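Local atomic coordinates of PrgX (Enterococcus faecalis, PDB entry 2AWI), a protein that acts as the receptor for the peptide sex pheromone cCF10 and, probably by binding DNA as a repressor, regulates conjugation. Residues A[21-24]-A[28-31]; A[38-41]-A[45-48]; A[196-201]-A[237-242]; A[215-220]-A[231-236]. The protein carries 1 engineered substitution. All coordinates share one frame; numbering follows the deposited sequence.

Interaction 1 (A[21-24]-A[28-31]); sequences DLYS and SKSV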
loop_
_atom_site.group_PDB
_atom_site.type_symbol
_atom_site.label_atom_id
_atom_site.label_comp_id
_atom_site.label_asym_id
_atom_site.label_seq_id
_atom_site.Cartn_x
_atom_site.Cartn_y
_atom_site.Cartn_z
ATOM N N ASP A 21 54.398 -29.801 11.739
ATOM C CA ASP A 21 52.985 -30.109 11.550
ATOM C C ASP A 21 52.521 -29.856 10.130
ATOM O O ASP A 21 51.511 -30.407 9.697
ATOM C CB ASP A 21 52.125 -29.301 12.522
ATOM C CG ASP A 21 52.410 -29.640 13.980
ATOM O OD1 ASP A 21 52.363 -30.837 14.342
ATOM O OD2 ASP A 21 52.674 -28.704 14.765
ATOM N N LEU A 22 53.267 -29.029 9.408
ATOM C CA LEU A 22 52.936 -28.692 8.030
ATOM C C LEU A 22 53.643 -29.540 6.985
ATOM O O LEU A 22 53.005 -30.058 6.072
ATOM C CB LEU A 22 53.262 -27.216 7.749
ATOM C CG LEU A 22 52.199 -26.149 8.024
ATOM C CD1 LEU A 22 51.119 -26.229 6.963
ATOM C CD2 LEU A 22 51.616 -26.336 9.420
ATOM N N TYR A 23 54.960 -29.684 7.111
ATOM C CA TYR A 23 55.717 -30.432 6.113
ATOM C C TYR A 23 55.873 -31.935 6.301
ATOM O O TYR A 23 56.178 -32.636 5.333
ATOM C CB TYR A 23 57.117 -29.819 5.923
ATOM C CG TYR A 23 58.082 -30.042 7.075
ATOM C CD1 TYR A 23 58.321 -29.041 8.017
ATOM C CD2 TYR A 23 58.756 -31.262 7.221
ATOM C CE1 TYR A 23 59.207 -29.242 9.075
ATOM C CE2 TYR A 23 59.645 -31.476 8.275
ATOM C CZ TYR A 23 59.867 -30.461 9.197
ATOM O OH TYR A 23 60.758 -30.662 10.230
ATOM N N SER A 24 55.667 -32.452 7.511
ATOM C CA SER A 24 55.877 -33.886 7.689
ATOM C C SER A 24 54.973 -34.690 6.765
ATOM O O SER A 24 53.754 -34.524 6.767
ATOM C CB SER A 24 55.692 -34.310 9.161
ATOM O OG SER A 24 54.351 -34.098 9.609
ATOM N N SER A 28 60.673 -32.083 2.879
ATOM C CA SER A 28 61.725 -32.002 3.885
ATOM C C SER A 28 61.649 -30.707 4.674
ATOM O O SER A 28 61.075 -29.720 4.218
ATOM C CB SER A 28 63.102 -32.100 3.226
ATOM O OG SER A 28 63.431 -30.903 2.543
ATOM N N LYS A 29 62.237 -30.719 5.862
ATOM C CA LYS A 29 62.261 -29.546 6.718
ATOM C C LYS A 29 62.957 -28.408 5.984
ATOM O O LYS A 29 62.472 -27.277 5.961
ATOM C CB LYS A 29 63.018 -29.862 8.009
ATOM C CG LYS A 29 63.209 -28.673 8.926
ATOM C CD LYS A 29 64.029 -29.042 10.151
ATOM C CE LYS A 29 64.262 -27.822 11.042
ATOM N NZ LYS A 29 65.059 -28.149 12.265
ATOM N N SER A 30 64.098 -28.718 5.381
ATOM C CA SER A 30 64.880 -27.727 4.655
ATOM C C SER A 30 64.086 -27.036 3.549
ATOM O O SER A 30 64.056 -25.803 3.477
ATOM C CB SER A 30 66.130 -28.382 4.062
ATOM O OG SER A 30 65.793 -29.527 3.295
ATOM N N VAL A 31 63.447 -27.827 2.689
ATOM C CA VAL A 31 62.665 -27.270 1.590
ATOM C C VAL A 31 61.488 -26.429 2.080
ATOM O O VAL A 31 61.187 -25.384 1.507
ATOM C CB VAL A 31 62.124 -28.374 0.660
ATOM C CG1 VAL A 31 61.198 -27.761 -0.390
ATOM C CG2 VAL A 31 63.280 -29.093 -0.021
#

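Interaction 2 (A[38-41]-A[45-48]); sequences DSRP and EELS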
loop_
_atom_site.group_PDB
_atom_site.type_symbol
_atom_site.label_atom_id
_atom_site.label_comp_id
_atom_site.label_asym_id
_atom_site.label_seq_id
_atom_site.Cartn_x
_atom_site.Cartn_y
_atom_site.Cartn_z
ATOM N N ASP A 38 59.516 -17.711 0.797
ATOM C CA ASP A 38 59.078 -17.311 -0.535
ATOM C C ASP A 38 60.230 -17.387 -1.534
ATOM O O ASP A 38 60.331 -16.566 -2.445
ATOM C CB ASP A 38 58.504 -15.886 -0.508
ATOM C CG ASP A 38 57.180 -15.800 0.241
ATOM O OD1 ASP A 38 57.122 -15.117 1.287
ATOM O OD2 ASP A 38 56.196 -16.415 -0.224
ATOM N N SER A 39 61.089 -18.386 -1.357
ATOM C CA SER A 39 62.236 -18.574 -2.232
ATOM C C SER A 39 62.211 -19.945 -2.897
ATOM O O SER A 39 63.235 -20.456 -3.349
ATOM C CB SER A 39 63.536 -18.389 -1.445
ATOM O OG SER A 39 63.597 -19.253 -0.324
ATOM N N ARG A 40 61.028 -20.541 -2.951
ATOM C CA ARG A 40 60.864 -21.839 -3.587
ATOM C C ARG A 40 59.409 -21.976 -3.997
ATOM O O ARG A 40 58.513 -21.942 -3.154
ATOM C CB ARG A 40 61.248 -22.971 -2.628
ATOM C CG ARG A 40 61.302 -24.346 -3.298
ATOM C CD ARG A 40 60.260 -25.305 -2.737
ATOM N NE ARG A 40 60.081 -26.482 -3.587
ATOM C CZ ARG A 40 59.161 -27.423 -3.387
ATOM N NH1 ARG A 40 59.069 -28.454 -4.216
ATOM N NH2 ARG A 40 58.331 -27.338 -2.357
ATOM N N PRO A 41 59.153 -22.118 -5.304
ATOM C CA PRO A 41 57.779 -22.256 -5.787
ATOM C C PRO A 41 57.051 -23.403 -5.091
ATOM O O PRO A 41 57.644 -24.445 -4.804
ATOM C CB PRO A 41 57.964 -22.516 -7.281
ATOM C CG PRO A 41 59.226 -21.784 -7.598
ATOM C CD PRO A 41 60.107 -22.147 -6.426
ATOM N N GLU A 45 49.087 -28.745 -5.452
ATOM C CA GLU A 45 48.752 -29.844 -4.559
ATOM C C GLU A 45 49.343 -29.612 -3.169
ATOM O O GLU A 45 48.670 -29.836 -2.162
ATOM C CB GLU A 45 49.261 -31.177 -5.122
ATOM C CG GLU A 45 48.994 -32.363 -4.200
ATOM C CD GLU A 45 49.362 -33.700 -4.818
ATOM O OE1 GLU A 45 48.729 -34.091 -5.823
ATOM O OE2 GLU A 45 50.284 -34.363 -4.298
ATOM N N GLU A 46 50.596 -29.163 -3.117
ATOM C CA GLU A 46 51.257 -28.899 -1.840
ATOM C C GLU A 46 50.486 -27.849 -1.048
ATOM O O GLU A 46 50.218 -28.028 0.139
ATOM C CB GLU A 46 52.693 -28.418 -2.067
ATOM C CG GLU A 46 53.563 -29.429 -2.789
ATOM C CD GLU A 46 54.916 -28.867 -3.197
ATOM O OE1 GLU A 46 54.989 -27.674 -3.560
ATOM O OE2 GLU A 46 55.907 -29.623 -3.175
ATOM N N LEU A 47 50.121 -26.756 -1.710
ATOM C CA LEU A 47 49.379 -25.695 -1.045
ATOM C C LEU A 47 48.037 -26.230 -0.555
ATOM O O LEU A 47 47.587 -25.897 0.543
ATOM C CB LEU A 47 49.169 -24.512 -1.991
ATOM C CG LEU A 47 48.335 -23.340 -1.460
ATOM C CD1 LEU A 47 48.886 -22.851 -0.123
ATOM C CD2 LEU A 47 48.338 -22.219 -2.491
ATOM N N SER A 48 47.398 -27.067 -1.366
ATOM C CA SER A 48 46.116 -27.646 -0.979
ATOM C C SER A 48 46.322 -28.519 0.270
ATOM O O SER A 48 45.483 -28.544 1.168
ATOM C CB SER A 48 45.542 -28.476 -2.133
ATOM O OG SER A 48 44.284 -29.037 -1.783
#

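Interaction 3 (A[196-201]-A[237-242]); sequences NALTIS and NYLKQI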
loop_
_atom_site.group_PDB
_atom_site.type_symbol
_atom_site.label_atom_id
_atom_site.label_comp_id
_atom_site.label_asym_id
_atom_site.label_seq_id
_atom_site.Cartn_x
_atom_site.Cartn_y
_atom_site.Cartn_z
ATOM N N ASN A 196 21.684 -8.158 -18.282
ATOM C CA ASN A 196 21.884 -7.081 -19.239
ATOM C C ASN A 196 21.145 -7.355 -20.539
ATOM O O ASN A 196 20.561 -6.451 -21.137
ATOM C CB ASN A 196 23.374 -6.880 -19.535
ATOM C CG ASN A 196 24.124 -6.314 -18.351
ATOM O OD1 ASN A 196 23.538 -5.674 -17.483
ATOM N ND2 ASN A 196 25.432 -6.532 -18.319
ATOM N N ALA A 197 21.168 -8.608 -20.973
ATOM C CA ALA A 197 20.492 -8.975 -22.206
ATOM C C ALA A 197 18.986 -8.805 -22.050
ATOM O O ALA A 197 18.323 -8.301 -22.954
ATOM C CB ALA A 197 20.821 -10.417 -22.579
ATOM N N LEU A 198 18.456 -9.217 -20.901
ATOM C CA LEU A 198 17.018 -9.119 -20.641
ATOM C C LEU A 198 16.530 -7.680 -20.503
ATOM O O LEU A 198 15.399 -7.362 -20.867
ATOM C CB LEU A 198 16.651 -9.915 -19.384
ATOM C CG LEU A 198 15.206 -9.805 -18.889
ATOM C CD1 LEU A 198 14.253 -10.089 -20.028
ATOM C CD2 LEU A 198 14.973 -10.778 -17.746
ATOM N N THR A 199 17.384 -6.811 -19.979
ATOM C CA THR A 199 17.029 -5.410 -19.814
ATOM C C THR A 199 16.822 -4.810 -21.202
ATOM O O THR A 199 15.829 -4.137 -21.466
ATOM C CB THR A 199 18.155 -4.633 -19.086
ATOM O OG1 THR A 199 18.357 -5.196 -17.781
ATOM C CG2 THR A 199 17.795 -3.160 -18.951
ATOM N N ILE A 200 17.777 -5.065 -22.084
ATOM C CA ILE A 200 17.716 -4.574 -23.448
ATOM C C ILE A 200 16.499 -5.148 -24.184
ATOM O O ILE A 200 15.798 -4.434 -24.902
ATOM C CB ILE A 200 19.011 -4.948 -24.197
ATOM C CG1 ILE A 200 20.189 -4.175 -23.586
ATOM C CG2 ILE A 200 18.862 -4.658 -25.681
ATOM C CD1 ILE A 200 21.578 -4.613 -24.081
ATOM N N SER A 201 16.230 -6.429 -23.979
ATOM C CA SER A 201 15.106 -7.080 -24.639
ATOM C C SER A 201 13.755 -6.486 -24.278
ATOM O O SER A 201 12.880 -6.366 -25.139
ATOM C CB SER A 201 15.113 -8.569 -24.320
ATOM O OG SER A 201 16.296 -9.153 -24.830
ATOM N N ASN A 237 13.486 -10.469 -11.794
ATOM C CA ASN A 237 12.101 -10.792 -11.458
ATOM C C ASN A 237 11.218 -9.572 -11.719
ATOM O O ASN A 237 10.015 -9.698 -11.950
ATOM C CB ASN A 237 11.995 -11.220 -9.992
ATOM C CG ASN A 237 10.755 -12.052 -9.715
ATOM O OD1 ASN A 237 9.643 -11.525 -9.610
ATOM N ND2 ASN A 237 10.939 -13.367 -9.605
ATOM N N TYR A 238 11.821 -8.388 -11.669
ATOM C CA TYR A 238 11.096 -7.157 -11.937
ATOM C C TYR A 238 10.888 -7.053 -13.451
ATOM O O TYR A 238 9.858 -6.568 -13.914
ATOM C CB TYR A 238 11.884 -5.944 -11.422
ATOM C CG TYR A 238 11.712 -4.688 -12.254
ATOM C CD1 TYR A 238 12.585 -4.395 -13.297
ATOM C CD2 TYR A 238 10.660 -3.809 -12.015
ATOM C CE1 TYR A 238 12.416 -3.257 -14.085
ATOM C CE2 TYR A 238 10.478 -2.670 -12.796
ATOM C CZ TYR A 238 11.359 -2.401 -13.829
ATOM O OH TYR A 238 11.180 -1.279 -14.607
ATOM N N LEU A 239 11.875 -7.512 -14.214
ATOM C CA LEU A 239 11.793 -7.479 -15.664
ATOM C C LEU A 239 10.765 -8.513 -16.108
ATOM O O LEU A 239 10.102 -8.349 -17.127
ATOM C CB LEU A 239 13.168 -7.770 -16.276
ATOM C CG LEU A 239 14.163 -6.615 -16.101
ATOM C CD1 LEU A 239 15.597 -7.083 -16.361
ATOM C CD2 LEU A 239 13.778 -5.485 -17.047
ATOM N N LYS A 240 10.632 -9.569 -15.317
ATOM C CA LYS A 240 9.670 -10.624 -15.594
ATOM C C LYS A 240 8.271 -10.056 -15.369
ATOM O O LYS A 240 7.352 -10.320 -16.144
ATOM C CB LYS A 240 9.916 -11.813 -14.663
ATOM C CG LYS A 240 8.947 -12.970 -14.829
ATOM C CD LYS A 240 9.218 -14.042 -13.782
ATOM C CE LYS A 240 8.163 -15.133 -13.797
ATOM N NZ LYS A 240 8.401 -16.140 -12.720
ATOM N N GLN A 241 8.111 -9.271 -14.307
ATOM C CA GLN A 241 6.822 -8.660 -14.007
ATOM C C GLN A 241 6.449 -7.723 -15.156
ATOM O O GLN A 241 5.285 -7.621 -15.534
ATOM C CB GLN A 241 6.885 -7.877 -12.690
ATOM C CG GLN A 241 7.110 -8.732 -11.443
ATOM C CD GLN A 241 6.060 -9.813 -11.269
ATOM O OE1 GLN A 241 4.860 -9.542 -11.288
ATOM N NE2 GLN A 241 6.510 -11.050 -11.094
ATOM N N ILE A 242 7.445 -7.036 -15.708
ATOM C CA ILE A 242 7.205 -6.131 -16.824
ATOM C C ILE A 242 6.844 -6.955 -18.063
ATOM O O ILE A 242 5.978 -6.571 -18.840
ATOM C CB ILE A 242 8.448 -5.276 -17.118
ATOM C CG1 ILE A 242 8.757 -4.392 -15.909
ATOM C CG2 ILE A 242 8.234 -4.440 -18.375
ATOM C CD1 ILE A 242 7.630 -3.442 -15.532
#

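Interaction 4 (A[215-220]-A[231-236]); sequences NQFEHL and YYDLEI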
loop_
_atom_site.group_PDB
_atom_site.type_symbol
_atom_site.label_atom_id
_atom_site.label_comp_id
_atom_site.label_asym_id
_atom_site.label_seq_id
_atom_site.Cartn_x
_atom_site.Cartn_y
_atom_site.Cartn_z
ATOM N N ASN A 215 14.112 -17.466 -19.129
ATOM C CA ASN A 215 14.200 -18.918 -19.019
ATOM C C ASN A 215 15.621 -19.353 -18.675
ATOM O O ASN A 215 15.824 -20.217 -17.821
ATOM C CB ASN A 215 13.761 -19.584 -20.327
ATOM C CG ASN A 215 12.266 -19.477 -20.569
ATOM O OD1 ASN A 215 11.769 -19.868 -21.625
ATOM N ND2 ASN A 215 11.542 -18.955 -19.587
ATOM N N GLN A 216 16.609 -18.765 -19.345
ATOM C CA GLN A 216 17.998 -19.114 -19.068
ATOM C C GLN A 216 18.333 -18.825 -17.601
ATOM O O GLN A 216 18.943 -19.646 -16.914
ATOM C CB GLN A 216 18.952 -18.331 -19.979
ATOM C CG GLN A 216 18.902 -18.735 -21.447
ATOM C CD GLN A 216 18.857 -20.245 -21.647
ATOM O OE1 GLN A 216 19.665 -20.989 -21.089
ATOM N NE2 GLN A 216 17.905 -20.701 -22.452
ATOM N N PHE A 217 17.917 -17.657 -17.121
ATOM C CA PHE A 217 18.188 -17.287 -15.745
ATOM C C PHE A 217 17.525 -18.247 -14.770
ATOM O O PHE A 217 18.153 -18.711 -13.819
ATOM C CB PHE A 217 17.696 -15.873 -15.446
ATOM C CG PHE A 217 17.978 -15.439 -14.039
ATOM C CD1 PHE A 217 19.288 -15.208 -13.621
ATOM C CD2 PHE A 217 16.947 -15.316 -13.114
ATOM C CE1 PHE A 217 19.559 -14.866 -12.307
ATOM C CE2 PHE A 217 17.213 -14.975 -11.791
ATOM C CZ PHE A 217 18.518 -14.750 -11.389
ATOM N N GLU A 218 16.251 -18.540 -15.001
ATOM C CA GLU A 218 15.531 -19.434 -14.114
ATOM C C GLU A 218 16.108 -20.838 -14.115
ATOM O O GLU A 218 16.022 -21.551 -13.121
ATOM C CB GLU A 218 14.046 -19.454 -14.477
ATOM C CG GLU A 218 13.322 -18.179 -14.057
ATOM C CD GLU A 218 13.369 -17.945 -12.549
ATOM O OE1 GLU A 218 13.474 -16.770 -12.129
ATOM O OE2 GLU A 218 13.293 -18.932 -11.783
ATOM N N HIS A 219 16.706 -21.238 -15.227
ATOM C CA HIS A 219 17.294 -22.561 -15.300
ATOM C C HIS A 219 18.541 -22.644 -14.418
ATOM O O HIS A 219 18.853 -23.704 -13.870
ATOM C CB HIS A 219 17.670 -22.909 -16.738
ATOM C CG HIS A 219 18.384 -24.217 -16.858
ATOM N ND1 HIS A 219 17.797 -25.414 -16.507
ATOM C CD2 HIS A 219 19.658 -24.510 -17.211
ATOM C CE1 HIS A 219 18.682 -26.385 -16.635
ATOM N NE2 HIS A 219 19.819 -25.865 -17.059
ATOM N N LEU A 220 19.259 -21.530 -14.292
ATOM C CA LEU A 220 20.458 -21.491 -13.465
ATOM C C LEU A 220 20.154 -21.965 -12.049
ATOM O O LEU A 220 21.011 -22.554 -11.392
ATOM C CB LEU A 220 21.031 -20.073 -13.394
ATOM C CG LEU A 220 21.618 -19.422 -14.649
ATOM C CD1 LEU A 220 22.278 -18.104 -14.248
ATOM C CD2 LEU A 220 22.644 -20.336 -15.297
ATOM N N TYR A 231 20.574 -9.662 -5.854
ATOM C CA TYR A 231 20.191 -8.413 -6.498
ATOM C C TYR A 231 19.675 -8.681 -7.911
ATOM O O TYR A 231 18.699 -8.077 -8.351
ATOM C CB TYR A 231 21.384 -7.451 -6.558
ATOM C CG TYR A 231 21.917 -7.035 -5.204
ATOM C CD1 TYR A 231 21.096 -6.409 -4.261
ATOM C CD2 TYR A 231 23.253 -7.237 -4.874
ATOM C CE1 TYR A 231 21.601 -5.991 -3.032
ATOM C CE2 TYR A 231 23.763 -6.825 -3.648
ATOM C CZ TYR A 231 22.935 -6.206 -2.736
ATOM O OH TYR A 231 23.461 -5.806 -1.531
ATOM N N TYR A 232 20.347 -9.582 -8.616
ATOM C CA TYR A 232 19.965 -9.949 -9.971
ATOM C C TYR A 232 18.624 -10.679 -9.970
ATOM O O TYR A 232 17.795 -10.478 -10.854
ATOM C CB TYR A 232 21.033 -10.864 -10.591
ATOM C CG TYR A 232 22.309 -10.175 -11.043
ATOM C CD1 TYR A 232 23.363 -10.916 -11.570
ATOM C CD2 TYR A 232 22.454 -8.789 -10.974
ATOM C CE1 TYR A 232 24.533 -10.297 -12.025
ATOM C CE2 TYR A 232 23.632 -8.157 -11.431
ATOM C CZ TYR A 232 24.657 -8.923 -11.954
ATOM O OH TYR A 232 25.802 -8.329 -12.417
ATOM N N ASP A 233 18.418 -11.535 -8.975
ATOM C CA ASP A 233 17.183 -12.296 -8.870
ATOM C C ASP A 233 16.001 -11.354 -8.656
ATOM O O ASP A 233 14.875 -11.628 -9.073
ATOM C CB ASP A 233 17.295 -13.286 -7.705
ATOM C CG ASP A 233 16.139 -14.261 -7.649
ATOM O OD1 ASP A 233 15.536 -14.530 -8.709
ATOM O OD2 ASP A 233 15.845 -14.775 -6.551
ATOM N N LEU A 234 16.279 -10.230 -8.015
ATOM C CA LEU A 234 15.268 -9.233 -7.713
ATOM C C LEU A 234 14.983 -8.384 -8.953
ATOM O O LEU A 234 13.830 -8.140 -9.305
ATOM C CB LEU A 234 15.779 -8.353 -6.571
ATOM C CG LEU A 234 14.820 -7.636 -5.631
ATOM C CD1 LEU A 234 13.822 -8.627 -5.060
ATOM C CD2 LEU A 234 15.634 -6.981 -4.511
ATOM N N GLU A 235 16.047 -7.943 -9.613
ATOM C CA GLU A 235 15.923 -7.111 -10.798
ATOM C C GLU A 235 15.330 -7.875 -11.978
ATOM O O GLU A 235 14.443 -7.373 -12.672
ATOM C CB GLU A 235 17.289 -6.539 -11.172
ATOM C CG GLU A 235 17.299 -5.707 -12.438
ATOM C CD GLU A 235 18.571 -4.903 -12.561
ATOM O OE1 GLU A 235 19.542 -5.242 -11.849
ATOM O OE2 GLU A 235 18.605 -3.943 -13.365
ATOM N N ILE A 236 15.830 -9.088 -12.195
ATOM C CA ILE A 236 15.345 -9.939 -13.273
ATOM C C ILE A 236 13.874 -10.284 -13.056
ATOM O O ILE A 236 13.104 -10.373 -14.014
ATOM C CB ILE A 236 16.182 -11.234 -13.367
ATOM C CG1 ILE A 236 17.517 -10.922 -14.048
ATOM C CG2 ILE A 236 15.415 -12.321 -14.118
ATOM C CD1 ILE A 236 18.423 -12.123 -14.204
#

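Interaction 1 (A[21-24]-A[28-31])
Tyr23 and Lys29 carry this contact, with the backbone of Ser28 beside them. Along 21-24, Leu22 packs inward on Phe50, Arg53 and Leu54 of helix 44-54. Tyr23 follows, on the last turn of the helix, and its side chain points across to 28-31. Its CG sits between the backbone N and the carbonyl carbon (chi1 72°), which stands the ring up against the start of the next helix. Lys29 CA lies over one ring face, 3.6 Å from the centroid of the Tyr23 ring and 16° off the normal, a CH-pi contact. Further out, the side chain of Lys29 runs past the phenol end. Lys29 CB is 3.3 Å from Tyr23 OH. Lys29 CG is 3.4 Å from Tyr23 OH. Ser24 then leaves the helix; its OG bonds back to Ile20 O. Ser28 is the N-cap residue of helix 29-36. Helices 19-23 and 29-36 form the helix-turn-helix unit, in which the second helix is probably the one that reads DNA, as in relatives. No hydrogen bond crosses between the segments, so they meet through dispersion and CH-pi contact, with the charged end of Lys29 led away from the ring.

Interaction 2 (A[38-41]-A[45-48])
Arg40 and Glu46 form a salt bridge from the loop after helix 29-36 to helix 44-54, within the helix-turn-helix domain. The loop opens with a Schellman motif: Asp38 has positive phi and ends helix 29-36.

The well-packed part lies around the two chains rather than between their charges. Arg40 is bent at chi2 (-116°), and its side chain packs on Val31, Lys34 and Val35 of helix 29-36, with Met27 touching both Arg40 and Glu46. Glu46 points across to the loop, and its OE1 accepts a hydrogen bond from Ser43 N, just before helix 44-54. This is consistent with one half of a capping box at the start of helix 44-54. It helps to fix the carboxylate. Pro41 packs on Ser43 of the second subunit.

The ion pair itself is loose and lies near the surface. Only 80 Å² is buried between the segments. The Arg40 and Glu46 side chains come from opposite directions, and the guanidinium and carboxylate planes are 59° apart, so the groups do not pair flat. Glu46 OE1, the oxygen held by Ser43 N, stands 3.6 Å from Arg40 NH2. Glu46 OE2 approaches the guanidinium at its edge, near its plane. The hydrogen bond from Arg40 NH2 to this oxygen is weak, with an N-H...O angle of 149°. Glu46 OE2 lies 3.4 Å from Arg40 NH2 and 3.5 Å from Arg40 NH1.

Interaction 3 (A[196-201]-A[237-242])
Leu239 of helix 230-248 reaches across to Leu198 and Thr199 of helix 184-203. Both helices belong to the all-helical, TPR-like C-terminal region, and the contact is buried in its core. The backbones come close here, with 7.0 Å between Thr199 CA and Leu239 CA.

The CB of Leu239 points toward the other helix. This CB already touches Leu198, lying 3.8 Å from Leu198 CD2 and 3.9 Å from Leu198 CG. Beyond CB, CG is placed anti to the carbonyl carbon (chi1 -72°), and this carries the CD1 methyl on between the two partner residues. There Leu239 CD1 meets Leu198 CG at 3.7 Å. Leu239 CD1 also lies 3.6 Å from Thr199 OG1. That hydroxyl bonds to Lys195 O in its own helix, so the methyl packs on an oxygen that already has a polar partner. The two leucines slide past each other in opposite directions and meet along their flanks, while Thr199 is crossed at a slant.

Other helices close the core around this pair. Leu198 also packs on Ala210 and Ile214 of helix 207-220, and Leu239 on Ile202 of its partner helix. Next to Leu239, Tyr238 faces helices 251-266 and 270-286. One helix thus touches neighbours on several sides.

No hydrogen bond links the two segments. Some polar groups bond within their own helix: Ala197 O accepts both Ser201 N at 3.0 Å and Ser201 OG at 2.9 Å, the hydroxyl standing 39° out of the carbonyl plane.

Interaction 4 (A[215-220]-A[231-236])
Phe217 and Ile236 make the apolar part of this contact. Ile236 CD1 sits over the centre of one face of the Phe217 ring, 3.3 Å from the centroid and 16° off the normal. This is a close CH-pi contact. The other methyl, Ile236 CG2, reaches the rim at Phe217 CD2, 3.5 Å away. Phe217 CG is anti to its own backbone N (chi1 -179°), which extends the ring toward the other helix. Ile228 and Gln191 also pack on the ring.

A different kind of contact is made at the ring edge. Asp233 OD1 lies in the ring plane, 3.5 Å from Phe217 CE2. A carboxylate oxygen here faces the C-H rim, which is probably favourable because the rim carries slight positive charge.

The two helices, 207-220 and 230-248, follow each other in the chain and pack as a roughly antiparallel hairpin in the TPR-like region. The axes of segments 215-220 and 231-236 run at 143° and approach to 11.6 Å.

Charged groups complete the contact. Glu218 OE1 and Asp233 OD1 are 4.6 Å apart, both negative. Lys221 NZ forms salt bridges with both and probably offsets their repulsion. The second oxygen, Asp233 OD2, hydrogen-bonds to Tyr231 OH of the second subunit. Tyr231 OH of this chain makes the equivalent bond to Asp233 OD2 of the second subunit.

The four contacts fall into two pairs. Interactions 1 and 2 lie in the helix-turn-helix domain, with centres 11 Å apart. They follow one another along the chain and touch where Val31 CG1 meets Arg40 NH2 at 3.5 Å. Interactions 3 and 4 lie in the TPR-like region, with centres 9 Å apart, and both use helix 230-248. The hairpin of interaction 4 falls within the span that interaction 3 bridges, and Leu198 CD2 touches Ile236 CG2. Interactions 1 and 3 are about 55 Å apart, centre to centre. Interactions 2, 3 and 4 all adjoin the second subunit, interaction 3 through Asn237 alone, so the probable DNA-binding domain and the C-terminal region each contribute to assembly.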